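Local coordinates for protein DNA ligase (Aquifex aeolicus, PDB 3QWU) that is probably an ATP-dependent polynucleotide ligase of the nucleotidyltransferase family, and binds adenosine in its nucleotide pocket and a calcium ion nearby, at residues A[77-82]-A[145-150]; A[155-160]-A[183-188]; A[212-217]-A[233-238]. All coordinates share one frame; numbering follows the deposited sequence.

Contact 1 of 3, residues A[77-82]-A[145-150]; sequences VEEKVD and PPYVKE. With CA (calcium ion), chain D; ADN (adenosine), chain C.
E79 and Y147 reach for each other tip to tip across this buried contact. The glutamate carries CG anti to its backbone N (chi1 177°) and stays extended beyond it, while Y147 holds its ring in the crowded position between backbone N and carbonyl carbon. The planes of carboxylate and ring stand 68° apart, and Y147 OH donates to E79 OE2 over 2.9 Å. The hydroxyl meets that oxygen from above the carboxylate plane, 51° out of it. The other oxygen, OE1, pairs with R213, so the carboxylate is gripped at both ends and its charge is probably balanced.

V81 lies beside this bond, crossing Y147 obliquely. V81 CG2 lies 3.2 Å from Y147 OH, at the ring edge and near its plane. V81 CG1 touches P145 CG at 4.0 Å, the two side chains crossing at about a right angle. P145 also places CB over one face of the Y147 ring, toward the rim.

On the ligand side, E79 O accepts from adenosine N6 at 2.8 Å, and K80 NZ donates to O4' of the ribose at 2.8 Å while bridging to E214. D82 binds the calcium through OD2 at 2.6 Å, together with E143, D239 and two waters, one of which donates to D82 OD1. K80, V81 and D82 are consistent with the start of the KxDG signature, the first conserved motif of the covalent nucleotidyltransferases, and K80 would be the counterpart of the lysine adenylylated in this family; here the 145-150 loop flanks that motif beside the adenosine pocket.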
loop_
_atom_site.group_PDB
_atom_site.type_symbol
_atom_site.label_atom_id
_atom_site.label_comp_id
_atom_site.label_asym_id
_atom_site.label_seq_id
_atom_site.Cartn_x
_atom_site.Cartn_y
_atom_site.Cartn_z
ATOM N N VAL A 77 22.403 21.040 -11.668
ATOM C CA VAL A 77 21.020 20.596 -11.757
ATOM C C VAL A 77 20.799 20.099 -13.136
ATOM O O VAL A 77 21.054 20.801 -14.087
ATOM C CB VAL A 77 20.106 21.725 -11.409
ATOM C CG1 VAL A 77 18.656 21.358 -11.632
ATOM C CG2 VAL A 77 20.347 22.094 -9.912
ATOM N N GLU A 78 20.424 18.837 -13.236
ATOM C CA GLU A 78 20.165 18.145 -14.507
ATOM C C GLU A 78 18.713 17.644 -14.584
ATOM O O GLU A 78 18.132 17.344 -13.571
ATOM C CB GLU A 78 21.078 16.926 -14.650
ATOM C CG GLU A 78 22.483 17.305 -14.844
ATOM C CD GLU A 78 23.376 16.113 -15.123
ATOM O OE1 GLU A 78 23.015 14.957 -14.801
ATOM O OE2 GLU A 78 24.441 16.358 -15.697
ATOM N N GLU A 79 18.162 17.528 -15.792
ATOM C CA GLU A 79 16.824 16.992 -15.962
ATOM C C GLU A 79 16.848 15.488 -15.713
ATOM O O GLU A 79 17.741 14.789 -16.175
ATOM C CB GLU A 79 16.250 17.240 -17.354
ATOM C CG GLU A 79 14.835 16.582 -17.495
ATOM C CD GLU A 79 14.217 16.675 -18.902
ATOM O OE1 GLU A 79 14.893 17.186 -19.804
ATOM O OE2 GLU A 79 13.060 16.240 -19.100
ATOM N N LYS A 80 15.852 15.031 -14.962
ATOM C CA LYS A 80 15.622 13.640 -14.743
ATOM C C LYS A 80 14.602 13.172 -15.821
ATOM O O LYS A 80 13.442 13.619 -15.902
ATOM C CB LYS A 80 15.110 13.380 -13.306
ATOM C CG LYS A 80 15.254 11.903 -12.956
ATOM C CD LYS A 80 14.637 11.447 -11.661
ATOM C CE LYS A 80 14.492 9.846 -11.668
ATOM N NZ LYS A 80 14.122 9.176 -13.058
ATOM N N VAL A 81 15.078 12.332 -16.715
ATOM C CA VAL A 81 14.285 11.910 -17.862
ATOM C C VAL A 81 13.655 10.568 -17.479
ATOM O O VAL A 81 14.312 9.657 -16.949
ATOM C CB VAL A 81 15.160 11.761 -19.150
ATOM C CG1 VAL A 81 14.368 11.043 -20.236
ATOM C CG2 VAL A 81 15.622 13.103 -19.651
ATOM N N ASP A 82 12.373 10.469 -17.747
ATOM C CA ASP A 82 11.591 9.318 -17.361
ATOM C C ASP A 82 11.628 8.268 -18.471
ATOM O O ASP A 82 10.870 8.320 -19.431
ATOM C CB ASP A 82 10.171 9.742 -17.045
ATOM C CG ASP A 82 9.337 8.597 -16.464
ATOM O OD1 ASP A 82 9.893 7.601 -15.931
ATOM O OD2 ASP A 82 8.099 8.696 -16.508
ATOM N N PRO A 145 8.499 10.739 -22.162
ATOM C CA PRO A 145 8.653 12.171 -22.097
ATOM C C PRO A 145 7.925 12.779 -23.280
ATOM O O PRO A 145 7.900 12.175 -24.337
ATOM C CB PRO A 145 10.148 12.392 -22.263
ATOM C CG PRO A 145 10.773 11.110 -22.060
ATOM C CD PRO A 145 9.773 10.051 -22.346
ATOM N N PRO A 146 7.369 13.991 -23.124
ATOM C CA PRO A 146 6.602 14.547 -24.241
ATOM C C PRO A 146 7.413 14.860 -25.487
ATOM O O PRO A 146 6.847 14.842 -26.568
ATOM C CB PRO A 146 5.958 15.800 -23.646
ATOM C CG PRO A 146 6.757 16.102 -22.398
ATOM C CD PRO A 146 7.174 14.773 -21.896
ATOM N N TYR A 147 8.714 15.111 -25.348
ATOM C CA TYR A 147 9.536 15.542 -26.487
ATOM C C TYR A 147 10.102 14.377 -27.340
ATOM O O TYR A 147 10.913 14.593 -28.240
ATOM C CB TYR A 147 10.704 16.421 -25.987
ATOM C CG TYR A 147 11.403 15.869 -24.731
ATOM C CD1 TYR A 147 11.024 16.310 -23.458
ATOM C CD2 TYR A 147 12.385 14.897 -24.826
ATOM C CE1 TYR A 147 11.606 15.818 -22.333
ATOM C CE2 TYR A 147 12.987 14.401 -23.694
ATOM C CZ TYR A 147 12.595 14.862 -22.433
ATOM O OH TYR A 147 13.181 14.366 -21.274
ATOM N N VAL A 148 9.743 13.143 -27.016
ATOM C CA VAL A 148 10.109 12.023 -27.862
ATOM C C VAL A 148 8.773 11.605 -28.370
ATOM O O VAL A 148 7.970 11.066 -27.613
ATOM C CB VAL A 148 10.777 10.806 -27.126
ATOM C CG1 VAL A 148 11.388 9.890 -28.157
ATOM C CG2 VAL A 148 11.789 11.244 -26.172
ATOM N N LYS A 149 8.524 11.891 -29.629
ATOM C CA LYS A 149 7.205 11.632 -30.192
ATOM C C LYS A 149 7.105 10.203 -30.732
ATOM O O LYS A 149 6.008 9.683 -30.862
ATOM C CB LYS A 149 6.863 12.661 -31.279
ATOM C CG LYS A 149 6.896 14.108 -30.725
ATOM C CD LYS A 149 7.435 15.135 -31.731
ATOM C CE LYS A 149 7.246 16.589 -31.234
ATOM N NZ LYS A 149 7.506 17.655 -32.309
ATOM N N GLU A 150 8.241 9.570 -31.007
ATOM C CA GLU A 150 8.229 8.212 -31.509
ATOM C C GLU A 150 9.529 7.470 -31.320
ATOM O O GLU A 150 10.561 8.039 -30.998
ATOM C CB GLU A 150 7.808 8.177 -33.010
ATOM C CG GLU A 150 8.885 8.581 -34.021
ATOM C CD GLU A 150 8.742 10.027 -34.513
ATOM O OE1 GLU A 150 7.625 10.402 -34.962
ATOM O OE2 GLU A 150 9.738 10.786 -34.463
HETATM CA CA CA D . 6.578 8.996 -14.429
HETATM O "O5'" ADN C . 17.588 6.508 -9.702
HETATM C "C5'" ADN C . 17.345 7.617 -10.569
HETATM C "C4'" ADN C . 17.178 7.119 -12.000
HETATM O "O4'" ADN C . 16.734 8.187 -12.891
HETATM C "C3'" ADN C . 18.505 6.627 -12.561
HETATM O "O3'" ADN C . 18.783 5.248 -12.329
HETATM C "C2'" ADN C . 18.423 6.964 -14.046
HETATM O "O2'" ADN C . 18.096 5.815 -14.809
HETATM C "C1'" ADN C . 17.327 8.016 -14.195
HETATM N N9 ADN C . 17.814 9.329 -14.647
HETATM C C8 ADN C . 17.154 10.107 -15.536
HETATM N N7 ADN C . 17.805 11.270 -15.781
HETATM C C5 ADN C . 18.905 11.231 -14.985
HETATM C C6 ADN C . 20.004 12.165 -14.720
HETATM N N6 ADN C . 20.008 13.345 -15.401
HETATM N N1 ADN C . 20.995 11.777 -13.858
HETATM C C2 ADN C . 20.928 10.582 -13.204
HETATM N N3 ADN C . 19.913 9.688 -13.379
HETATM C C4 ADN C . 18.916 9.957 -14.250
HETATM O O HOH W 1 7.832 7.029 -14.155
HETATM O O HOH W 2 7.755 9.089 -12.523
#

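Contact 2 of 3, residues A[155-160]-A[183-188]; sequences FVFDFM and PHVEIL. With ADN (adenosine), chain C.
The F157 ring presents one face to the adenine, with N3 of the adenosine 3.6 Å above its plane and over its centre. The closest approach of the ring is F157 CD1 to adenosine C2, 3.4 Å. At the rim lie D158 OD2, in the plane, and V185 CG1, near it, and the ring of Y54 meets it at about 80°. F155 offers its edge instead, CD1 resting 3.5 Å from H184 O.

F157 holds its ring in the crowded position between backbone N and carbonyl carbon (chi1 59°), and its CB also packs on V185 CG2 at 3.7 Å. An alanine in place of F157 would lose the ring face laid against the purine and would probably leave the adenine less firmly held. V185 in turn brings CG2 to 3.5 Å from adenosine N6, bordering the amino end of the base.

Strand 153-161 is bulged at this point: F157 and D158 both face C130 on strand 127-134, a classic beta bulge. F157 O and D158 OD1, both acceptors, lie close together; K173 NZ bonds to the first and salt-bridges the second. The FDF sequence and its aromatic-to-adenine contact are consistent with motif IIIa of nucleotidyltransferases.

V156 and H184 form a single bridge in the parallel pattern. V156 N donates to P183 O at 2.9 Å, and V185 N returns a bond to V156 O at 3.0 Å, both donors standing somewhat above the carbonyl planes. Beyond this bridge the 183-188 segment leaves for strand 75-80, where V185 and I187 touch E78.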
loop_
_atom_site.group_PDB
_atom_site.type_symbol
_atom_site.label_atom_id
_atom_site.label_comp_id
_atom_site.label_asym_id
_atom_site.label_seq_id
_atom_site.Cartn_x
_atom_site.Cartn_y
_atom_site.Cartn_z
ATOM N N PHE A 155 19.684 9.583 -23.814
ATOM C CA PHE A 155 20.213 10.764 -23.215
ATOM C C PHE A 155 21.251 10.423 -22.160
ATOM O O PHE A 155 20.896 9.914 -21.100
ATOM C CB PHE A 155 19.061 11.537 -22.588
ATOM C CG PHE A 155 18.001 11.994 -23.595
ATOM C CD1 PHE A 155 18.163 13.137 -24.322
ATOM C CD2 PHE A 155 16.863 11.267 -23.800
ATOM C CE1 PHE A 155 17.167 13.563 -25.278
ATOM C CE2 PHE A 155 15.883 11.704 -24.733
ATOM C CZ PHE A 155 16.084 12.830 -25.479
ATOM N N VAL A 156 22.532 10.674 -22.466
ATOM C CA VAL A 156 23.616 10.515 -21.521
ATOM C C VAL A 156 23.477 11.480 -20.309
ATOM O O VAL A 156 23.140 12.659 -20.471
ATOM C CB VAL A 156 25.012 10.802 -22.222
ATOM C CG1 VAL A 156 26.179 10.658 -21.202
ATOM C CG2 VAL A 156 25.223 9.914 -23.424
ATOM N N PHE A 157 23.675 10.946 -19.103
ATOM C CA PHE A 157 23.708 11.724 -17.870
ATOM C C PHE A 157 24.929 11.402 -16.999
ATOM O O PHE A 157 25.194 12.097 -15.988
ATOM C CB PHE A 157 22.411 11.513 -17.058
ATOM C CG PHE A 157 22.134 10.086 -16.672
ATOM C CD1 PHE A 157 22.868 9.447 -15.712
ATOM C CD2 PHE A 157 21.132 9.364 -17.291
ATOM C CE1 PHE A 157 22.578 8.083 -15.408
ATOM C CE2 PHE A 157 20.886 8.034 -16.977
ATOM C CZ PHE A 157 21.615 7.402 -16.058
ATOM N N ASP A 158 25.670 10.342 -17.326
ATOM C CA ASP A 158 26.885 10.047 -16.548
ATOM C C ASP A 158 27.892 9.198 -17.353
ATOM O O ASP A 158 27.538 8.591 -18.382
ATOM C CB ASP A 158 26.520 9.392 -15.164
ATOM C CG ASP A 158 26.260 10.449 -14.017
ATOM O OD1 ASP A 158 27.069 11.422 -13.889
ATOM O OD2 ASP A 158 25.267 10.291 -13.240
ATOM N N PHE A 159 29.146 9.222 -16.915
ATOM C CA PHE A 159 30.118 8.226 -17.331
ATOM C C PHE A 159 30.683 7.577 -16.092
ATOM O O PHE A 159 30.921 8.232 -15.080
ATOM C CB PHE A 159 31.292 8.823 -18.107
ATOM C CG PHE A 159 30.922 9.428 -19.430
ATOM C CD1 PHE A 159 30.784 8.646 -20.538
ATOM C CD2 PHE A 159 30.762 10.802 -19.563
ATOM C CE1 PHE A 159 30.463 9.217 -21.743
ATOM C CE2 PHE A 159 30.440 11.378 -20.803
ATOM C CZ PHE A 159 30.257 10.587 -21.865
ATOM N N MET A 160 30.839 6.272 -16.173
ATOM C CA MET A 160 31.542 5.518 -15.201
ATOM C C MET A 160 32.721 4.977 -15.940
ATOM O O MET A 160 32.882 5.281 -17.114
ATOM C CB MET A 160 30.636 4.431 -14.653
ATOM C CG MET A 160 29.549 5.013 -13.754
ATOM S SD MET A 160 28.388 3.820 -13.072
ATOM C CE MET A 160 29.379 2.921 -11.851
ATOM N N PRO A 183 23.963 12.940 -27.434
ATOM C CA PRO A 183 22.712 13.423 -26.862
ATOM C C PRO A 183 22.789 13.315 -25.331
ATOM O O PRO A 183 23.287 12.299 -24.805
ATOM C CB PRO A 183 21.668 12.452 -27.433
ATOM C CG PRO A 183 22.438 11.156 -27.732
ATOM C CD PRO A 183 23.881 11.552 -27.940
ATOM N N HIS A 184 22.320 14.340 -24.623
ATOM C CA HIS A 184 22.509 14.438 -23.171
ATOM C C HIS A 184 21.251 14.978 -22.488
ATOM O O HIS A 184 20.384 15.559 -23.130
ATOM C CB HIS A 184 23.659 15.394 -22.890
ATOM C CG HIS A 184 23.426 16.744 -23.494
ATOM N ND1 HIS A 184 23.974 17.121 -24.702
ATOM C CD2 HIS A 184 22.606 17.756 -23.120
ATOM C CE1 HIS A 184 23.536 18.330 -25.018
ATOM N NE2 HIS A 184 22.704 18.737 -24.073
ATOM N N VAL A 185 21.166 14.793 -21.173
ATOM C CA VAL A 185 20.033 15.327 -20.398
ATOM C C VAL A 185 20.227 16.831 -20.394
ATOM O O VAL A 185 21.361 17.285 -20.537
ATOM C CB VAL A 185 19.994 14.711 -18.963
ATOM C CG1 VAL A 185 19.664 13.200 -19.033
ATOM C CG2 VAL A 185 21.325 14.904 -18.221
ATOM N N GLU A 186 19.145 17.610 -20.330
ATOM C CA GLU A 186 19.246 19.064 -20.264
ATOM C C GLU A 186 20.017 19.429 -19.008
ATOM O O GLU A 186 19.770 18.850 -17.959
ATOM C CB GLU A 186 17.846 19.737 -20.242
ATOM C CG GLU A 186 17.905 21.270 -19.906
ATOM C CD GLU A 186 16.572 21.999 -19.942
ATOM O OE1 GLU A 186 15.537 21.331 -19.986
ATOM O OE2 GLU A 186 16.545 23.261 -19.906
ATOM N N ILE A 187 20.931 20.419 -19.100
ATOM C CA ILE A 187 21.668 20.891 -17.945
ATOM C C ILE A 187 21.099 22.248 -17.605
ATOM O O ILE A 187 21.085 23.146 -18.463
ATOM C CB ILE A 187 23.133 21.061 -18.200
ATOM C CG1 ILE A 187 23.767 19.819 -18.859
ATOM C CG2 ILE A 187 23.874 21.413 -16.877
ATOM C CD1 ILE A 187 24.305 18.703 -17.888
ATOM N N LEU A 188 20.610 22.412 -16.366
ATOM C CA LEU A 188 19.981 23.677 -15.955
ATOM C C LEU A 188 20.988 24.697 -15.463
ATOM O O LEU A 188 20.749 25.902 -15.568
ATOM C CB LEU A 188 18.937 23.451 -14.870
ATOM C CG LEU A 188 17.617 22.836 -15.318
ATOM C CD1 LEU A 188 16.971 23.689 -16.449
ATOM C CD2 LEU A 188 17.727 21.312 -15.695
HETATM O "O5'" ADN C . 17.588 6.508 -9.702
HETATM C "C5'" ADN C . 17.345 7.617 -10.569
HETATM C "C4'" ADN C . 17.178 7.119 -12.000
HETATM O "O4'" ADN C . 16.734 8.187 -12.891
HETATM C "C3'" ADN C . 18.505 6.627 -12.561
HETATM O "O3'" ADN C . 18.783 5.248 -12.329
HETATM C "C2'" ADN C . 18.423 6.964 -14.046
HETATM O "O2'" ADN C . 18.096 5.815 -14.809
HETATM C "C1'" ADN C . 17.327 8.016 -14.195
HETATM N N9 ADN C . 17.814 9.329 -14.647
HETATM C C8 ADN C . 17.154 10.107 -15.536
HETATM N N7 ADN C . 17.805 11.270 -15.781
HETATM C C5 ADN C . 18.905 11.231 -14.985
HETATM C C6 ADN C . 20.004 12.165 -14.720
HETATM N N6 ADN C . 20.008 13.345 -15.401
HETATM N N1 ADN C . 20.995 11.777 -13.858
HETATM C C2 ADN C . 20.928 10.582 -13.204
HETATM N N3 ADN C . 19.913 9.688 -13.379
HETATM C C4 ADN C . 18.916 9.957 -14.250
#

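Contact 3 of 3, residues A[212-217]-A[233-238]; sequences GREGVV and SYANLM. With ADN (adenosine), chain C.
A235, Y234 and G212 carry this contact, in which a loop crosses the first turn of a helix. Y234 holds CG anti to its backbone N (chi1 167°), which brings one face of the ring under the glycine. G212 CA stands 3.8 Å from the ring centroid and 16° off the ring normal, a CH-pi contact over the face, with Y234 CE1 as the nearest ring atom at 3.7 Å. The glycine suits the place twice over. Its positive phi of 73° belongs to the Schellman motif that closes the C-terminus of helix 195-210, and a CB at this position would fall a tight 3.5 Å from Y234 CZ.

A235 sets its CB against E214, 3.7 Å from E214 O and 3.9 Å from E214 CG. The glutamate then runs extended past the methyl group, with CG anti to its backbone N, and its carboxylate pairs with K80 through OE2. In a crystal structure of this protein E214 binds calcium; in this chain it does not, though its side chain lies near the ion and D82. E214 and G215 open the EGVV sequence, consistent with motif IV of nucleotidyltransferases; its V217 brings CG2 to 3.6 Å from adenosine N1.

T232 OG1 ties the parts together: it accepts from A235 N and bonds to R213 O and E214 O, which would share its one proton. The loop links helix 195-210 to strand 215-220, which runs between strands 75-80 and 227-231, while helix 233-242 follows strand 227-231 and packs L237 against helix 276-299.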
loop_
_atom_site.group_PDB
_atom_site.type_symbol
_atom_site.label_atom_id
_atom_site.label_comp_id
_atom_site.label_asym_id
_atom_site.label_seq_id
_atom_site.Cartn_x
_atom_site.Cartn_y
_atom_site.Cartn_z
ATOM N N GLY A 212 5.180 18.946 -17.762
ATOM C CA GLY A 212 5.103 17.475 -17.669
ATOM C C GLY A 212 6.432 16.773 -17.626
ATOM O O GLY A 212 6.549 15.656 -18.072
ATOM N N ARG A 213 7.463 17.407 -17.120
ATOM C CA ARG A 213 8.764 16.733 -17.012
ATOM C C ARG A 213 8.864 16.004 -15.691
ATOM O O ARG A 213 8.058 16.249 -14.778
ATOM C CB ARG A 213 9.882 17.765 -17.175
ATOM C CG ARG A 213 10.024 18.077 -18.667
ATOM C CD ARG A 213 10.957 19.106 -19.061
ATOM N NE ARG A 213 10.699 19.345 -20.476
ATOM C CZ ARG A 213 11.547 19.123 -21.472
ATOM N NH1 ARG A 213 12.821 18.704 -21.255
ATOM N NH2 ARG A 213 11.124 19.376 -22.702
ATOM N N GLU A 214 9.781 15.061 -15.592
ATOM C CA GLU A 214 9.762 14.216 -14.398
ATOM C C GLU A 214 10.274 14.919 -13.143
ATOM O O GLU A 214 9.727 14.746 -12.064
ATOM C CB GLU A 214 10.520 12.924 -14.596
ATOM C CG GLU A 214 10.260 11.991 -13.435
ATOM C CD GLU A 214 10.885 10.633 -13.649
ATOM O OE1 GLU A 214 10.175 9.629 -13.398
ATOM O OE2 GLU A 214 12.059 10.565 -14.089
ATOM N N GLY A 215 11.287 15.762 -13.299
ATOM C CA GLY A 215 12.035 16.275 -12.170
ATOM C C GLY A 215 13.468 16.597 -12.518
ATOM O O GLY A 215 13.800 16.756 -13.684
ATOM N N VAL A 216 14.311 16.724 -11.507
ATOM C CA VAL A 216 15.723 16.963 -11.715
ATOM C C VAL A 216 16.545 16.052 -10.838
ATOM O O VAL A 216 16.041 15.506 -9.842
ATOM C CB VAL A 216 16.070 18.454 -11.396
ATOM C CG1 VAL A 216 15.234 19.379 -12.262
ATOM C CG2 VAL A 216 15.850 18.749 -9.876
ATOM N N VAL A 217 17.821 15.890 -11.218
ATOM C CA VAL A 217 18.859 15.306 -10.335
ATOM C C VAL A 217 19.887 16.338 -9.954
ATOM O O VAL A 217 20.410 17.020 -10.796
ATOM C CB VAL A 217 19.612 14.142 -11.013
ATOM C CG1 VAL A 217 20.572 13.464 -10.030
ATOM C CG2 VAL A 217 18.638 13.141 -11.540
ATOM N N SER A 233 5.096 17.029 -8.950
ATOM C CA SER A 233 3.872 16.452 -8.475
ATOM C C SER A 233 3.166 15.813 -9.637
ATOM O O SER A 233 2.606 14.726 -9.464
ATOM C CB SER A 233 2.997 17.480 -7.811
ATOM O OG SER A 233 2.889 18.551 -8.650
ATOM N N TYR A 234 3.251 16.450 -10.822
ATOM C CA TYR A 234 2.727 15.829 -12.042
ATOM C C TYR A 234 3.235 14.404 -12.265
ATOM O O TYR A 234 2.454 13.472 -12.521
ATOM C CB TYR A 234 3.041 16.665 -13.268
ATOM C CG TYR A 234 2.800 15.954 -14.596
ATOM C CD1 TYR A 234 3.767 15.048 -15.126
ATOM C CD2 TYR A 234 1.625 16.183 -15.334
ATOM C CE1 TYR A 234 3.556 14.419 -16.328
ATOM C CE2 TYR A 234 1.405 15.542 -16.548
ATOM C CZ TYR A 234 2.360 14.679 -17.030
ATOM O OH TYR A 234 2.160 14.056 -18.238
ATOM N N ALA A 235 4.535 14.205 -12.157
ATOM C CA ALA A 235 5.072 12.877 -12.399
ATOM C C ALA A 235 4.668 11.935 -11.306
ATOM O O ALA A 235 4.454 10.772 -11.551
ATOM C CB ALA A 235 6.576 12.925 -12.512
ATOM N N ASN A 236 4.641 12.396 -10.074
ATOM C CA ASN A 236 4.192 11.564 -8.983
ATOM C C ASN A 236 2.753 11.102 -9.189
ATOM O O ASN A 236 2.471 9.918 -9.113
ATOM C CB ASN A 236 4.323 12.309 -7.624
ATOM C CG ASN A 236 5.742 12.353 -7.128
ATOM O OD1 ASN A 236 6.437 11.322 -7.132
ATOM N ND2 ASN A 236 6.181 13.509 -6.638
ATOM N N LEU A 237 1.869 12.040 -9.531
ATOM C CA LEU A 237 0.511 11.691 -9.880
ATOM C C LEU A 237 0.425 10.617 -11.015
ATOM O O LEU A 237 -0.246 9.607 -10.869
ATOM C CB LEU A 237 -0.266 12.940 -10.254
ATOM C CG LEU A 237 -0.585 13.837 -9.076
ATOM C CD1 LEU A 237 -1.047 15.207 -9.583
ATOM C CD2 LEU A 237 -1.601 13.171 -8.157
ATOM N N MET A 238 1.114 10.870 -12.121
ATOM C CA MET A 238 1.084 10.014 -13.291
ATOM C C MET A 238 1.608 8.605 -12.919
ATOM O O MET A 238 1.131 7.622 -13.438
ATOM C CB MET A 238 1.994 10.576 -14.390
ATOM C CG MET A 238 1.396 11.280 -15.543
ATOM S SD MET A 238 -0.188 10.672 -16.270
ATOM C CE MET A 238 -1.338 11.672 -15.262
HETATM O "O5'" ADN C . 17.588 6.508 -9.702
HETATM C "C5'" ADN C . 17.345 7.617 -10.569
HETATM C "C4'" ADN C . 17.178 7.119 -12.000
HETATM O "O4'" ADN C . 16.734 8.187 -12.891
HETATM C "C3'" ADN C . 18.505 6.627 -12.561
HETATM O "O3'" ADN C . 18.783 5.248 -12.329
HETATM C "C2'" ADN C . 18.423 6.964 -14.046
HETATM O "O2'" ADN C . 18.096 5.815 -14.809
HETATM C "C1'" ADN C . 17.327 8.016 -14.195
HETATM N N9 ADN C . 17.814 9.329 -14.647
HETATM C C8 ADN C . 17.154 10.107 -15.536
HETATM N N7 ADN C . 17.805 11.270 -15.781
HETATM C C5 ADN C . 18.905 11.231 -14.985
HETATM C C6 ADN C . 20.004 12.165 -14.720
HETATM N N6 ADN C . 20.008 13.345 -15.401
HETATM N N1 ADN C . 20.995 11.777 -13.858
HETATM C C2 ADN C . 20.928 10.582 -13.204
HETATM N N3 ADN C . 19.913 9.688 -13.379
HETATM C C4 ADN C . 18.916 9.957 -14.250
#

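Overall arrangement
Contacts 1, 2 and 3 follow one another along the chain, each closing before the next opens, yet all three meet at the same adenosine. The centres of contacts 1 and 2 are about 11 Å apart, those of 1 and 3 about 10 Å, and those of 2 and 3 about 18 Å. Strand 75-80 is the common element: in a mixed sheet it runs antiparallel to 187-191 on one flank and to 215-220 on the other. Strand 153-161 belongs to a second, antiparallel sheet. The nucleotide pocket is thus assembled from both sheets, with the calcium site beside D82 of contact 1 and near E214 of contact 3, as expected for an adenylation domain.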